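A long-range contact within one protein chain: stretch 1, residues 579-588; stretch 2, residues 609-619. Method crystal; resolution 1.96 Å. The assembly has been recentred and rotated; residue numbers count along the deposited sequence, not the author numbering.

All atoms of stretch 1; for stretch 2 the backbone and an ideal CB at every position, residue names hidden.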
ATOM      1  N   LEU A 579       8.534 -24.852  -1.161  1.00 68.42           N
ATOM      2  CA  LEU A 579       7.521 -23.831  -1.417  1.00 65.96           C
ATOM      3  C   LEU A 579       6.418 -23.916  -0.381  1.00 57.51           C
ATOM      4  O   LEU A 579       6.016 -22.907   0.191  1.00 65.18           O
ATOM      5  CB  LEU A 579       6.908 -23.982  -2.812  1.00 70.77           C
ATOM      6  CG  LEU A 579       5.704 -23.060  -3.056  1.00 67.40           C
ATOM      7  CD1 LEU A 579       6.071 -21.586  -2.794  1.00 53.87           C
ATOM      8  CD2 LEU A 579       5.151 -23.236  -4.464  1.00 66.04           C
ATOM      9  N   ALA A 580       5.933 -25.133  -0.142  1.00 65.84           N
ATOM     10  CA  ALA A 580       4.859 -25.364   0.823  1.00 62.40           C
ATOM     11  C   ALA A 580       5.225 -24.814   2.195  1.00 65.64           C
ATOM     12  O   ALA A 580       4.448 -24.079   2.805  1.00 65.33           O
ATOM     13  CB  ALA A 580       4.531 -26.853   0.911  1.00 65.56           C
ATOM     14  N   ASP A 581       6.420 -25.158   2.668  1.00 69.53           N
ATOM     15  CA  ASP A 581       6.867 -24.750   4.000  1.00 73.46           C
ATOM     16  C   ASP A 581       7.224 -23.269   4.087  1.00 62.36           C
ATOM     17  O   ASP A 581       6.985 -22.637   5.110  1.00 59.64           O
ATOM     18  CB  ASP A 581       8.068 -25.581   4.448  1.00 78.18           C
ATOM     19  CG  ASP A 581       7.762 -27.064   4.514  1.00 82.37           C
ATOM     20  OD1 ASP A 581       6.623 -27.438   4.881  1.00 87.70           O
ATOM     21  OD2 ASP A 581       8.677 -27.852   4.200  1.00 81.48           O
ATOM     22  N   TRP A 582       7.819 -22.731   3.024  1.00 54.21           N
ATOM     23  CA  TRP A 582       8.143 -21.306   2.975  1.00 55.53           C
ATOM     24  C   TRP A 582       6.878 -20.452   3.097  1.00 59.31           C
ATOM     25  O   TRP A 582       6.870 -19.398   3.746  1.00 54.95           O
ATOM     26  CB  TRP A 582       8.861 -20.975   1.672  1.00 54.94           C
ATOM     27  CG  TRP A 582       9.253 -19.534   1.528  1.00 56.55           C
ATOM     28  CD1 TRP A 582      10.326 -18.912   2.105  1.00 59.64           C
ATOM     29  CD2 TRP A 582       8.594 -18.537   0.735  1.00 49.88           C
ATOM     30  NE1 TRP A 582      10.370 -17.592   1.730  1.00 48.91           N
ATOM     31  CE2 TRP A 582       9.323 -17.335   0.885  1.00 51.79           C
ATOM     32  CE3 TRP A 582       7.460 -18.542  -0.083  1.00 45.62           C
ATOM     33  CZ2 TRP A 582       8.953 -16.149   0.242  1.00 45.75           C
ATOM     34  CZ3 TRP A 582       7.094 -17.362  -0.719  1.00 46.24           C
ATOM     35  CH2 TRP A 582       7.838 -16.185  -0.555  1.00 42.94           C
ATOM     36  N   LEU A 583       5.813 -20.919   2.454  1.00 57.61           N
ATOM     37  CA  LEU A 583       4.537 -20.225   2.448  1.00 58.31           C
ATOM     38  C   LEU A 583       3.961 -20.167   3.867  1.00 61.10           C
ATOM     39  O   LEU A 583       3.083 -19.357   4.178  1.00 64.73           O
ATOM     40  CB  LEU A 583       3.584 -20.951   1.502  1.00 66.14           C
ATOM     41  CG  LEU A 583       2.677 -20.084   0.639  1.00 63.26           C
ATOM     42  CD1 LEU A 583       1.924 -19.097   1.509  1.00 70.86           C
ATOM     43  CD2 LEU A 583       3.489 -19.367  -0.390  1.00 53.27           C
ATOM     44  N   GLY A 584       4.467 -21.033   4.736  1.00 59.47           N
ATOM     45  CA  GLY A 584       4.044 -21.031   6.121  1.00 64.57           C
ATOM     46  C   GLY A 584       4.873 -20.065   6.940  1.00 64.82           C
ATOM     47  O   GLY A 584       4.676 -19.932   8.153  1.00 66.71           O
ATOM     48  N   THR A 585       5.804 -19.387   6.273  1.00 55.11           N
ATOM     49  CA  THR A 585       6.715 -18.471   6.953  1.00 58.07           C
ATOM     50  C   THR A 585       6.441 -17.000   6.607  1.00 56.23           C
ATOM     51  O   THR A 585       6.886 -16.105   7.326  1.00 59.39           O
ATOM     52  CB  THR A 585       8.206 -18.823   6.667  1.00 52.45           C
ATOM     53  OG1 THR A 585       8.582 -18.347   5.373  1.00 51.83           O
ATOM     54  CG2 THR A 585       8.431 -20.340   6.740  1.00 52.26           C
ATOM     55  N   VAL A 586       5.711 -16.755   5.518  1.00 54.05           N
ATOM     56  CA  VAL A 586       5.367 -15.390   5.106  1.00 55.94           C
ATOM     57  C   VAL A 586       3.854 -15.157   5.034  1.00 50.02           C
ATOM     58  O   VAL A 586       3.085 -16.092   4.840  1.00 54.62           O
ATOM     59  CB  VAL A 586       6.021 -14.994   3.744  1.00 48.06           C
ATOM     60  CG1 VAL A 586       7.546 -14.988   3.854  1.00 54.41           C
ATOM     61  CG2 VAL A 586       5.568 -15.926   2.627  1.00 49.72           C
ATOM     62  N   GLY A 587       3.441 -13.900   5.188  1.00 48.54           N
ATOM     63  CA  GLY A 587       2.032 -13.532   5.152  1.00 43.67           C
ATOM     64  C   GLY A 587       1.717 -12.417   4.163  1.00 41.08           C
ATOM     65  O   GLY A 587       0.553 -12.100   3.911  1.00 33.79           O
ATOM     66  N   ARG A 588       2.756 -11.809   3.600  1.00 38.93           N
ATOM     67  CA  ARG A 588       2.568 -10.736   2.626  1.00 41.12           C
ATOM     68  C   ARG A 588       1.780 -11.232   1.413  1.00 37.11           C
ATOM     69  O   ARG A 588       2.203 -12.166   0.741  1.00 36.18           O
ATOM     70  CB  ARG A 588       3.922 -10.177   2.180  1.00 37.65           C
ATOM     71  CG  ARG A 588       3.814  -8.946   1.294  1.00 41.08           C
ATOM     72  CD  ARG A 588       5.171  -8.292   1.092  1.00 39.01           C
ATOM     73  NE  ARG A 588       5.079  -7.131   0.215  1.00 36.75           N
ATOM     74  CZ  ARG A 588       6.124  -6.470  -0.266  1.00 35.20           C
ATOM     75  NH1 ARG A 588       7.354  -6.842   0.055  1.00 28.50           N
ATOM     76  NH2 ARG A 588       5.937  -5.431  -1.065  1.00 37.86           N
ATOM     77  N   UNK A 609      -3.538 -28.953   1.516  1.00 89.52           N
ATOM     78  CA  UNK A 609      -2.998 -29.500   2.753  1.00 96.43           C
ATOM     79  C   UNK A 609      -2.190 -28.422   3.462  1.00 91.22           C
ATOM     80  O   UNK A 609      -2.265 -28.263   4.683  1.00 92.38           O
ATOM     81  CB  UNK A 609      -2.137 -30.735   2.479  1.00 96.43           C
ATOM     82  N   UNK A 610      -1.414 -27.680   2.682  1.00 83.92           N
ATOM     83  CA  UNK A 610      -0.604 -26.612   3.239  1.00 80.69           C
ATOM     84  C   UNK A 610      -1.490 -25.504   3.807  1.00 79.01           C
ATOM     85  O   UNK A 610      -1.366 -25.165   4.979  1.00 78.11           O
ATOM     86  CB  UNK A 610       0.340 -26.049   2.175  1.00 80.69           C
ATOM     87  N   UNK A 611      -2.404 -24.975   2.995  1.00 77.22           N
ATOM     88  CA  UNK A 611      -3.346 -23.956   3.468  1.00 70.90           C
ATOM     89  C   UNK A 611      -4.041 -24.343   4.781  1.00 75.60           C
ATOM     90  O   UNK A 611      -4.010 -23.584   5.751  1.00 72.67           O
ATOM     91  CB  UNK A 611      -4.401 -23.695   2.392  1.00 70.90           C
ATOM     92  N   UNK A 612      -4.670 -25.514   4.808  1.00 76.39           N
ATOM     93  CA  UNK A 612      -5.347 -25.992   6.005  1.00 83.00           C
ATOM     94  C   UNK A 612      -4.405 -25.904   7.205  1.00 81.73           C
ATOM     95  O   UNK A 612      -4.840 -25.717   8.338  1.00 84.65           O
ATOM     96  CB  UNK A 612      -5.840 -27.427   5.810  1.00 83.00           C
ATOM     97  N   UNK A 613      -3.110 -26.028   6.940  1.00 77.09           N
ATOM     98  CA  UNK A 613      -2.101 -26.028   7.992  1.00 79.71           C
ATOM     99  C   UNK A 613      -1.846 -24.615   8.509  1.00 72.80           C
ATOM    100  O   UNK A 613      -1.759 -24.397   9.722  1.00 67.73           O
ATOM    101  CB  UNK A 613      -0.798 -26.645   7.479  1.00 79.71           C
ATOM    102  N   UNK A 614      -1.746 -23.662   7.579  1.00 64.76           N
ATOM    103  CA  UNK A 614      -1.373 -22.278   7.900  1.00 72.35           C
ATOM    104  C   UNK A 614      -2.497 -21.233   7.778  1.00 75.45           C
ATOM    105  O   UNK A 614      -2.304 -20.071   8.140  1.00 72.54           O
ATOM    106  CB  UNK A 614      -0.221 -21.859   6.984  1.00 72.35           C
ATOM    107  N   UNK A 615      -3.657 -21.641   7.274  1.00 72.86           N
ATOM    108  CA  UNK A 615      -4.759 -20.717   7.005  1.00 71.28           C
ATOM    109  C   UNK A 615      -5.003 -19.699   8.125  1.00 73.08           C
ATOM    110  O   UNK A 615      -5.188 -18.513   7.862  1.00 68.86           O
ATOM    111  CB  UNK A 615      -6.041 -21.516   6.764  1.00 71.28           C
ATOM    112  N   UNK A 616      -5.007 -20.169   9.368  1.00 77.24           N
ATOM    113  CA  UNK A 616      -5.338 -19.320  10.507  1.00 79.08           C
ATOM    114  C   UNK A 616      -4.171 -18.448  10.992  1.00 76.34           C
ATOM    115  O   UNK A 616      -4.329 -17.663  11.932  1.00 76.96           O
ATOM    116  CB  UNK A 616      -5.829 -20.196  11.662  1.00 79.08           C
ATOM    117  N   UNK A 617      -3.011 -18.580  10.352  1.00 72.47           N
ATOM    118  CA  UNK A 617      -1.858 -17.744  10.689  1.00 70.13           C
ATOM    119  C   UNK A 617      -1.827 -16.465   9.850  1.00 63.56           C
ATOM    120  O   UNK A 617      -1.153 -15.495  10.197  1.00 62.39           O
ATOM    121  CB  UNK A 617      -0.561 -18.530  10.490  1.00 70.13           C
ATOM    122  N   UNK A 618      -2.576 -16.460   8.756  1.00 60.12           N
ATOM    123  CA  UNK A 618      -2.572 -15.324   7.839  1.00 58.60           C
ATOM    124  C   UNK A 618      -3.544 -14.223   8.283  1.00 56.19           C
ATOM    125  O   UNK A 618      -4.473 -14.490   9.040  1.00 55.07           O
ATOM    126  CB  UNK A 618      -2.928 -15.794   6.427  1.00 58.60           C
ATOM    127  N   UNK A 619      -3.324 -12.989   7.822  1.00 55.11           N
ATOM    128  CA  UNK A 619      -4.255 -11.888   8.100  1.00 46.80           C
ATOM    129  C   UNK A 619      -5.612 -12.262   7.534  1.00 53.20           C
ATOM    130  O   UNK A 619      -5.684 -12.965   6.522  1.00 61.81           O
ATOM    131  CB  UNK A 619      -3.760 -10.568   7.506  1.00 46.80           C
TER

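Position 609 lies on a helix, and nothing of stretch 1 comes within 5.5 Å of its ideal CB, so the contact sets no demand; the residue is Ala609.

At position 610 CA-to-CB points toward stretch 1, and the ideal CB stands 4.5 Å from Ala580 CB. That gap admits a small or medium side chain, such as Ser, Thr, Val or Ala, and the methyl it meets offers no polar partner. The residue is Thr610, chi1 m; its OG1 packs 3.4 Å from Ala580 CB and finds its hydrogen bond elsewhere in the structure.

Position 611 points away, and 612 is out of reach; stretch 1 constrains neither. They are Phe611 and Asp612. Position 613 points toward stretch 1, but no atom of it lies within 5.5 Å of the ideal CB, so a long, flexible side chain would be tolerated. Lys613 makes no contact.

At position 614 CB points toward stretch 1, with the ideal CB 4.4 Å from Gly584 CA and 5.0 Å from Leu583 O. Gly584 has no side chain, which leaves a flat bare surface suited to an aromatic ring, though Leu or Met could also cover it. The residue is Phe614, chi1 m. Gly584 CA sits over one ring face, 3.4 Å from the centroid of the Phe614 ring and 5° off its normal, a CH-pi contact. A CB modelled on Gly584 would fall 2.4 Å from Phe614 CZ, a clash, so this close approach depends on the glycine.

Positions 615 and 616 are out of reach and could be polar. Lys615 NZ forms salt bridges with Asp612 OD1 (3.4 Å) and Asp616 OD2 (3.6 Å). Position 617 points toward stretch 1 across a wide gap; a small polar residue would fit. Thr617 OG1 donates to Phe614 O at 2.8 Å.

At position 618 CA-to-CB is sideways and the ideal CB touches nothing, yet Leu583 O and Val586 O lie farther along. A long side chain ending in a donor is favoured: Tyr, perhaps Lys or Arg. Tyr618, chi1 m, donates from OH to Leu583 O at 2.6 Å. Both carbonyls lie at the ring edge, Val586 O being 3.3 Å from Tyr618 CE2, while Leu583 CD1 packs 4.1 Å from Tyr618 CZ.

Position 619 also starts sideways, with room for many side chains. The side chain of His619 caps a backbone N just past the stretch; its own N donates to a water (2.7 Å from His619 N to water O) that in turn donates to Gly587 O (2.9 Å from the water O).

Stretch 2 (609-619) ATFDKFKDTYH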
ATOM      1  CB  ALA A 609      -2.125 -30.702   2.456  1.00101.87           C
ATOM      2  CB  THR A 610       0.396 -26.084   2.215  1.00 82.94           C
ATOM      3  OG1 THR A 610       1.317 -27.134   1.889  1.00 83.66           O
ATOM      4  CG2 THR A 610       1.162 -24.895   2.774  1.00 83.24           C
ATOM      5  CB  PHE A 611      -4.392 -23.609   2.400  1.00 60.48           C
ATOM      6  CG  PHE A 611      -5.315 -22.491   2.806  1.00 59.93           C
ATOM      7  CD1 PHE A 611      -6.598 -22.757   3.258  1.00 63.07           C
ATOM      8  CD2 PHE A 611      -4.882 -21.171   2.767  1.00 65.08           C
ATOM      9  CE1 PHE A 611      -7.443 -21.727   3.649  1.00 69.89           C
ATOM     10  CE2 PHE A 611      -5.722 -20.135   3.153  1.00 68.36           C
ATOM     11  CZ  PHE A 611      -7.005 -20.415   3.594  1.00 71.70           C
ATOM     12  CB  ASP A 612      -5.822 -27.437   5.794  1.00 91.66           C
ATOM     13  CG  ASP A 612      -6.663 -27.958   6.943  1.00103.40           C
ATOM     14  OD1 ASP A 612      -7.686 -27.321   7.280  1.00105.29           O
ATOM     15  OD2 ASP A 612      -6.309 -29.019   7.502  1.00108.88           O
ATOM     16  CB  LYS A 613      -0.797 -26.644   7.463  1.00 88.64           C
ATOM     17  CG  LYS A 613       0.294 -26.846   8.510  1.00 96.67           C
ATOM     18  CD  LYS A 613       1.549 -27.445   7.877  1.00103.57           C
ATOM     19  CE  LYS A 613       2.611 -27.784   8.919  1.00108.38           C
ATOM     20  NZ  LYS A 613       3.152 -26.577   9.604  1.00106.01           N
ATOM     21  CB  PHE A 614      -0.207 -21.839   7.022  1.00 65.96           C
ATOM     22  CG  PHE A 614       0.943 -22.800   7.006  1.00 71.02           C
ATOM     23  CD1 PHE A 614       1.639 -23.090   8.170  1.00 73.98           C
ATOM     24  CD2 PHE A 614       1.343 -23.397   5.828  1.00 74.06           C
ATOM     25  CE1 PHE A 614       2.705 -23.970   8.158  1.00 74.79           C
ATOM     26  CE2 PHE A 614       2.414 -24.271   5.807  1.00 79.81           C
ATOM     27  CZ  PHE A 614       3.094 -24.559   6.975  1.00 79.13           C
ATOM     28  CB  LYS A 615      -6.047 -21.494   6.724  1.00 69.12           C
ATOM     29  CG  LYS A 615      -6.548 -22.345   7.887  1.00 62.46           C
ATOM     30  CD  LYS A 615      -7.682 -23.255   7.434  1.00 64.39           C
ATOM     31  CE  LYS A 615      -8.453 -23.839   8.616  1.00 74.83           C
ATOM     32  NZ  LYS A 615      -7.611 -24.715   9.477  1.00 76.92           N
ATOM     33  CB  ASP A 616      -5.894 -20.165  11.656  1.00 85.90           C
ATOM     34  CG  ASP A 616      -7.290 -20.707  11.365  1.00 93.63           C
ATOM     35  OD1 ASP A 616      -8.134 -19.945  10.844  1.00 96.23           O
ATOM     36  OD2 ASP A 616      -7.547 -21.893  11.665  1.00 93.26           O
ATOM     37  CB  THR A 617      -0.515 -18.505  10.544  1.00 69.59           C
ATOM     38  OG1 THR A 617      -0.162 -18.640   9.158  1.00 70.15           O
ATOM     39  CG2 THR A 617      -0.613 -19.883  11.187  1.00 72.89           C
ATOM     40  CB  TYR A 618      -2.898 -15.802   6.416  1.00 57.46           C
ATOM     41  CG  TYR A 618      -1.970 -16.888   5.891  1.00 55.49           C
ATOM     42  CD1 TYR A 618      -2.470 -18.109   5.450  1.00 57.95           C
ATOM     43  CD2 TYR A 618      -0.594 -16.690   5.837  1.00 51.15           C
ATOM     44  CE1 TYR A 618      -1.622 -19.100   4.963  1.00 62.75           C
ATOM     45  CE2 TYR A 618       0.260 -17.672   5.355  1.00 53.30           C
ATOM     46  CZ  TYR A 618      -0.257 -18.874   4.919  1.00 63.66           C
ATOM     47  OH  TYR A 618       0.592 -19.850   4.442  1.00 65.48           O
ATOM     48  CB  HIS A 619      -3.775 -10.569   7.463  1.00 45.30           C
ATOM     49  CG  HIS A 619      -4.517  -9.353   7.950  1.00 44.18           C
ATOM     50  ND1 HIS A 619      -5.761  -8.997   7.475  1.00 44.71           N
ATOM     51  CD2 HIS A 619      -4.191  -8.424   8.877  1.00 41.41           C
ATOM     52  CE1 HIS A 619      -6.171  -7.902   8.089  1.00 42.43           C
ATOM     53  NE2 HIS A 619      -5.238  -7.533   8.948  1.00 34.08           N
TER
HETATM   54  O   HOH W   1      -1.341 -12.529   6.094  1.00 38.89           O
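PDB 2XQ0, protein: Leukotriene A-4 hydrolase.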